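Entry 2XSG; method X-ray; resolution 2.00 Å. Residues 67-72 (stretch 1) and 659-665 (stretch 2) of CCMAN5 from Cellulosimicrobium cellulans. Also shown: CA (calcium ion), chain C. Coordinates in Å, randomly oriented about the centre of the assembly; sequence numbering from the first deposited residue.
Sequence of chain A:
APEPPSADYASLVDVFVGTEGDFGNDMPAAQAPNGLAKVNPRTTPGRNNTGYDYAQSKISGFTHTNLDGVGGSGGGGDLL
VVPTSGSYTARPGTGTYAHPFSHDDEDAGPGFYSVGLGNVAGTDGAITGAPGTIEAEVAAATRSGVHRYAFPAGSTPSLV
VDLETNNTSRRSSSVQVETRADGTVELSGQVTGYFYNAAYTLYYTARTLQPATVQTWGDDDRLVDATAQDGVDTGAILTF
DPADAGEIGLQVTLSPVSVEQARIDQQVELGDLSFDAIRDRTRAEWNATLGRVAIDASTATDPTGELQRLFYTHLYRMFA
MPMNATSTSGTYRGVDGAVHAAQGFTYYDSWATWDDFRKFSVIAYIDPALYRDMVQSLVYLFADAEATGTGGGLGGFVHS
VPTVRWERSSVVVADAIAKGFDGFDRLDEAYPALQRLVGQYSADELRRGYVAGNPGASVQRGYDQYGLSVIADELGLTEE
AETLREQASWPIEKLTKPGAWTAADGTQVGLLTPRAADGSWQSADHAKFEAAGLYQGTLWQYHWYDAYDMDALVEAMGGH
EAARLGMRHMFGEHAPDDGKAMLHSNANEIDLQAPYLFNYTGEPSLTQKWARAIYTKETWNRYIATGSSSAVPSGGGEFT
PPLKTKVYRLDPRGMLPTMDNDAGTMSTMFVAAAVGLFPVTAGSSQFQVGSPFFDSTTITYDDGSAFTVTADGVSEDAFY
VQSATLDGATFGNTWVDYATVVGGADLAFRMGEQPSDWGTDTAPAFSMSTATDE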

ATOM      1  N   LEU A  67      -1.592  -1.184  -9.377  1.00  3.19           N
ATOM      2  CA  LEU A  67      -1.786  -0.768  -7.993  1.00  3.42           C
ATOM      3  C   LEU A  67      -1.394  -1.925  -7.089  1.00  3.40           C
ATOM      4  O   LEU A  67      -1.798  -3.066  -7.319  1.00  4.34           O
ATOM      5  N   ASP A  68      -0.646  -1.634  -6.035  1.00  2.94           N
ATOM      6  CA  ASP A  68      -0.141  -2.709  -5.179  1.00  2.88           C
ATOM      7  C   ASP A  68      -1.112  -3.070  -4.086  1.00  2.92           C
ATOM      8  O   ASP A  68      -1.560  -2.205  -3.334  1.00  2.94           O
ATOM      9  N   GLY A  69      -1.450  -4.352  -4.022  1.00  3.13           N
ATOM     10  CA  GLY A  69      -2.191  -4.911  -2.904  1.00  3.16           C
ATOM     11  C   GLY A  69      -3.621  -4.463  -2.727  1.00  3.37           C
ATOM     12  O   GLY A  69      -4.157  -4.549  -1.624  1.00  3.76           O
ATOM     13  N   VAL A  70      -4.263  -4.000  -3.795  1.00  2.82           N
ATOM     14  CA  VAL A  70      -5.645  -3.517  -3.685  1.00  2.95           C
ATOM     15  C   VAL A  70      -6.650  -4.654  -3.913  1.00  3.15           C
ATOM     16  O   VAL A  70      -6.266  -5.735  -4.372  1.00  3.06           O
ATOM     17  N   GLY A  71      -7.918  -4.403  -3.587  1.00  3.52           N
ATOM     18  CA  GLY A  71      -8.975  -5.425  -3.676  1.00  4.24           C
ATOM     19  C   GLY A  71      -9.729  -5.351  -5.000  1.00  4.86           C
ATOM     20  O   GLY A  71      -9.156  -4.932  -6.014  1.00  4.83           O
ATOM     21  N   GLY A  72     -11.013  -5.730  -4.986  1.00  4.62           N
ATOM     22  CA  GLY A  72     -11.808  -5.821  -6.221  1.00  5.07           C
ATOM     23  C   GLY A  72     -11.152  -6.799  -7.193  1.00  5.33           C
ATOM     24  O   GLY A  72     -10.777  -7.926  -6.807  1.00  5.53           O
ATOM     25  N   MET A 659      -5.962 -11.228   3.093  1.00  3.32           N
ATOM     26  CA  MET A 659      -5.237 -10.125   3.711  1.00  3.65           C
ATOM     27  C   MET A 659      -4.475  -9.313   2.662  1.00  3.55           C
ATOM     28  O   MET A 659      -3.318  -9.578   2.388  1.00  3.88           O
ATOM     29  N   ASP A 660      -5.152  -8.349   2.041  1.00  3.67           N
ATOM     30  CA  ASP A 660      -4.532  -7.535   0.997  1.00  3.95           C
ATOM     31  C   ASP A 660      -3.516  -6.620   1.650  1.00  3.66           C
ATOM     32  O   ASP A 660      -3.730  -6.177   2.771  1.00  3.81           O
ATOM     33  N   ASN A 661      -2.397  -6.375   0.977  1.00  3.35           N
ATOM     34  CA  ASN A 661      -1.369  -5.480   1.510  1.00  3.15           C
ATOM     35  C   ASN A 661      -1.908  -4.031   1.610  1.00  3.52           C
ATOM     36  O   ASN A 661      -1.527  -3.274   2.522  1.00  3.16           O
ATOM     37  N   ASP A 662      -2.800  -3.674   0.677  1.00  2.78           N
ATOM     38  CA  ASP A 662      -3.375  -2.317   0.557  1.00  2.87           C
ATOM     39  C   ASP A 662      -2.307  -1.228   0.404  1.00  2.74           C
ATOM     40  O   ASP A 662      -1.970  -0.517   1.363  1.00  2.00           O
ATOM     41  N   ALA A 663      -1.779  -1.097  -0.805  1.00  2.47           N
ATOM     42  CA  ALA A 663      -0.797  -0.041  -1.092  1.00  3.12           C
ATOM     43  C   ALA A 663       0.391  -0.077  -0.122  1.00  2.97           C
ATOM     44  O   ALA A 663       0.901   0.972   0.305  1.00  3.73           O
ATOM     45  N   GLY A 664       0.818  -1.283   0.230  1.00  2.37           N
ATOM     46  CA  GLY A 664       1.988  -1.486   1.068  1.00  2.70           C
ATOM     47  C   GLY A 664       1.765  -1.280   2.556  1.00  2.78           C
ATOM     48  O   GLY A 664       2.736  -1.199   3.310  1.00  2.55           O
ATOM     49  N   THR A 665       0.505  -1.199   2.994  1.00  2.25           N
ATOM     50  CA  THR A 665       0.229  -1.000   4.432  1.00  2.81           C
ATOM     51  C   THR A 665       0.711  -2.163   5.306  1.00  2.30           C
ATOM     52  O   THR A 665       1.424  -1.956   6.296  1.00  2.00           O
TER

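The contact between these two loop segments, nearly 600 residues apart in sequence, is a small, backbone-led one, in which two main-chain hydrogen bonds do the joining and few side chains point in. Ala663 N donates to Asp68 O and Asp662 N donates to Gly69 O, each at 2.8 Å, and together the stretches bury 240 Å². Such closeness depends on Gly69. A CB there would point toward stretch 2 and lie 2.8 Å from both Asn661 CB and Asp662 N, a clash in each case, and its positive phi independently favours glycine.

Asp660 is the one residue of the contact whose CA-to-CB bond points toward the other stretch. The Asp660 backbone sets CB 3.2 Å from Gly69 O, and the m rotamer leaves Asp660 OD2 3.7 Å from Gly71 CA; its OD1 is hydrogen-bonded elsewhere in the structure. The other side chains mostly leave the interface. Asp68 (m) leaves sideways, with OD2 satisfied elsewhere, and Val70 (m) turns away, as does the methyl of Ala663. Asn661 (t) also starts sideways, but its amide end leads away from stretch 1.

Asp662 has a different role. Its CB points away, yet the m rotamer brings OD1 back to 3.5 Å from Gly69 O; both atoms are acceptors, so this approach is no hydrogen bond. Its OD2 binds the calcium ion at 2.5 Å. Water 1 also coordinates the ion, with its O 2.5 Å from CA, and donates a hydrogen bond to Asp660 O at 2.9 Å, thus linking the metal site to the backbone of stretch 2. A type I' turn from Asp662 to Thr665 shapes this end of the segment, with Thr665 N donating to Asp662 O at 3.0 Å.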

ATOM      1  CB  LEU A  67      -3.257  -0.422  -7.734  1.00  2.94           C
ATOM      2  CG  LEU A  67      -3.850   0.783  -8.453  1.00  3.22           C
ATOM      3  CD1 LEU A  67      -5.327   0.943  -8.090  1.00  2.82           C
ATOM      4  CD2 LEU A  67      -3.057   2.047  -8.129  1.00  3.25           C
ATOM      5  CB  ASP A  68       1.199  -2.329  -4.562  1.00  2.03           C
ATOM      6  CG  ASP A  68       2.195  -1.889  -5.595  1.00  2.86           C
ATOM      7  OD1 ASP A  68       1.987  -0.789  -6.146  1.00  5.76           O
ATOM      8  OD2 ASP A  68       3.178  -2.625  -5.860  1.00  2.15           O
ATOM      9  CB  VAL A  70      -5.917  -2.317  -4.607  1.00  2.55           C
ATOM     10  CG1 VAL A  70      -4.976  -1.168  -4.249  1.00  2.08           C
ATOM     11  CG2 VAL A  70      -5.764  -2.703  -6.064  1.00  2.01           C
ATOM     12  CB  MET A 659      -4.295 -10.669   4.787  1.00  4.06           C
ATOM     13  CG  MET A 659      -3.398  -9.625   5.466  1.00  4.41           C
ATOM     14  SD  MET A 659      -2.437 -10.457   6.739  1.00  4.89           S
ATOM     15  CE  MET A 659      -1.335  -9.139   7.235  1.00  2.00           C
ATOM     16  CB  ASP A 660      -5.597  -6.706   0.276  1.00  3.86           C
ATOM     17  CG  ASP A 660      -6.565  -7.564  -0.510  1.00  6.34           C
ATOM     18  OD1 ASP A 660      -6.155  -8.664  -0.945  1.00  7.36           O
ATOM     19  OD2 ASP A 660      -7.741  -7.156  -0.675  1.00  9.02           O
ATOM     20  CB  ASN A 661      -0.117  -5.528   0.618  1.00  2.50           C
ATOM     21  CG  ASN A 661       1.170  -5.169   1.361  1.00  3.63           C
ATOM     22  OD1 ASN A 661       1.155  -4.452   2.380  1.00  2.21           O
ATOM     23  ND2 ASN A 661       2.303  -5.665   0.846  1.00  3.07           N
ATOM     24  CB  ASP A 662      -4.313  -1.989   1.730  1.00  3.34           C
ATOM     25  CG  ASP A 662      -5.490  -2.966   1.837  1.00  4.71           C
ATOM     26  OD1 ASP A 662      -6.215  -3.178   0.841  1.00  5.67           O
ATOM     27  OD2 ASP A 662      -5.702  -3.506   2.941  1.00  3.78           O
ATOM     28  CB  ALA A 663      -1.486   1.349  -1.054  1.00  3.25           C
ATOM     29  CB  THR A 665      -1.259  -0.748   4.728  1.00  3.07           C
ATOM     30  OG1 THR A 665      -1.712   0.345   3.928  1.00  4.21           O
ATOM     31  CG2 THR A 665      -1.467  -0.413   6.237  1.00  2.00           C
TER
HETATM   32 CA    CA C1772      -7.711  -4.493   4.060  1.00 30.05          CA
HETATM   33  O   HOH W   1      -6.114  -6.310   4.442  1.00  7.52           O